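Local structure of methyltransferase (Streptomyces regensis, 5N5D) at the interface of chains A and B. The protein catalyses an S-adenosylmethionine-dependent O-methylation in tomaymycin biosynthesis, using a Rossmann-like fold that binds the methyl donor. Residues are numbered along the deposited sequence; one frame, centred on the assembly and turned at random. Chains: chain A/B, Methyltransferase.

The interface of chains A and B. Residues chain A 22, 48-49, 51-52, 55; chain B 205-206, 208, 221.
A:Lys51 and B:Thr206 lie alongside each other, running in opposite directions, where helix 47-60 of chain A packs on strands 203-211 and 217-224 of chain B. This is one patch of a two-fold symmetric interface, its twin having the chains exchanged; it probably holds together a functional dimer, as is common in this O-methyltransferase family, though the structure alone does not show it. Along A:Lys51, CB sits near the hydroxyl OG1 of B:Thr206. CG, anti to the backbone N (chi1 -176°), lies 3.6 Å from CB of B:Thr206. CD and CE then skirt the carbonyl of B:Ala205, and bends at chi2 and again at chi4 (-86°) bring the side-chain amino group, NZ, round to hydrogen bond with B:Ala205 O at 2.8 Å. A long lysine suits this place because its first methylenes lie against the threonine while the rest of the chain carries the amino group to a strand carbonyl. An alanine here would probably leave B:Ala205 O without this donor and open a gap beside B:Thr206.

Threonine serves both polar and apolar neighbours. Its OG1 donates to A:Pro48 O at 2.8 Å, approaching well to one side of the carbonyl oxygen (C=O...OG1 angle 108°); that oxygen belongs to the first turn of the helix. The methyl CG2 rests against CA and CB of A:Leu52.

Leucines and an isoleucine supply branched, apolar surface beyond the threonine. A:Leu52 lies roughly perpendicular to B:Ile208 and B:Leu221, its fork sending CD2 towards B:Ile208 CG1 and CD1 towards B:Leu221 CD1. One turn further on, A:Leu55 runs antiparallel alongside B:Leu221, and its methyl CD1 comes 3.8 Å from B:Leu221 CD2 and 3.7 Å from the backbone oxygen B:Leu221 O.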
# COMPACT_ATOMS: atom_id res chain seq x y z
N VAL A 22 -9.15 12.58 1.13
CA VAL A 22 -7.92 13.27 0.74
C VAL A 22 -8.22 14.74 0.49
O VAL A 22 -9.02 15.07 -0.40
CB VAL A 22 -7.28 12.64 -0.50
CG1 VAL A 22 -5.92 13.27 -0.77
CG2 VAL A 22 -7.16 11.13 -0.32
N PRO A 48 -5.11 10.02 -4.15
CA PRO A 48 -5.06 8.84 -3.27
C PRO A 48 -3.69 8.19 -3.23
O PRO A 48 -3.27 7.69 -2.17
CB PRO A 48 -6.11 7.90 -3.89
CG PRO A 48 -7.02 8.79 -4.69
CD PRO A 48 -6.12 9.87 -5.21
N GLN A 49 -2.97 8.20 -4.36
CA GLN A 49 -1.62 7.63 -4.41
C GLN A 49 -0.61 8.46 -3.64
O GLN A 49 0.26 7.91 -2.95
CB GLN A 49 -1.17 7.51 -5.87
CG GLN A 49 -1.89 6.46 -6.68
CD GLN A 49 -1.56 6.56 -8.17
OE1 GLN A 49 -0.92 7.52 -8.62
NE2 GLN A 49 -2.00 5.58 -8.94
N LYS A 51 -1.35 10.38 -1.14
CA LYS A 51 -1.70 10.14 0.26
C LYS A 51 -1.14 8.81 0.74
O LYS A 51 -0.65 8.70 1.87
CB LYS A 51 -3.22 10.19 0.44
CG LYS A 51 -3.71 10.05 1.88
CD LYS A 51 -3.65 11.36 2.63
CE LYS A 51 -4.18 11.23 4.07
NZ LYS A 51 -5.67 11.38 4.22
N LEU A 52 -1.18 7.78 -0.11
CA LEU A 52 -0.60 6.50 0.29
C LEU A 52 0.90 6.63 0.53
O LEU A 52 1.42 6.09 1.52
CB LEU A 52 -0.88 5.43 -0.77
CG LEU A 52 -0.30 4.06 -0.42
CD1 LEU A 52 -0.79 3.55 0.95
CD2 LEU A 52 -0.65 3.06 -1.51
N LEU A 55 1.33 8.21 3.87
CA LEU A 55 1.03 7.32 4.98
C LEU A 55 2.12 6.26 5.16
O LEU A 55 2.46 5.90 6.29
CB LEU A 55 -0.33 6.67 4.77
CG LEU A 55 -1.52 7.63 4.80
CD1 LEU A 55 -2.80 6.89 4.50
CD2 LEU A 55 -1.63 8.35 6.16
N ALA B 205 -6.56 8.64 6.11
CA ALA B 205 -6.67 7.43 5.31
C ALA B 205 -6.63 7.73 3.82
O ALA B 205 -6.71 8.88 3.37
CB ALA B 205 -7.95 6.67 5.66
N THR B 206 -6.49 6.65 3.05
CA THR B 206 -6.61 6.68 1.61
C THR B 206 -7.22 5.36 1.15
O THR B 206 -7.19 4.36 1.87
CB THR B 206 -5.26 6.93 0.91
OG1 THR B 206 -5.48 7.26 -0.46
CG2 THR B 206 -4.35 5.70 1.01
N ILE B 208 -7.48 2.74 -2.32
CA ILE B 208 -6.77 2.39 -3.55
C ILE B 208 -7.59 1.33 -4.28
O ILE B 208 -7.95 0.31 -3.68
CB ILE B 208 -5.36 1.85 -3.22
CG1 ILE B 208 -4.54 2.91 -2.48
CG2 ILE B 208 -4.65 1.37 -4.49
CD1 ILE B 208 -4.19 4.13 -3.30
N LEU B 221 -6.60 2.13 3.57
CA LEU B 221 -5.51 2.11 4.53
C LEU B 221 -5.61 3.38 5.37
O LEU B 221 -5.63 4.49 4.82
CB LEU B 221 -4.15 2.01 3.83
CG LEU B 221 -2.95 1.87 4.77
CD1 LEU B 221 -1.85 1.09 4.07
CD2 LEU B 221 -2.43 3.22 5.23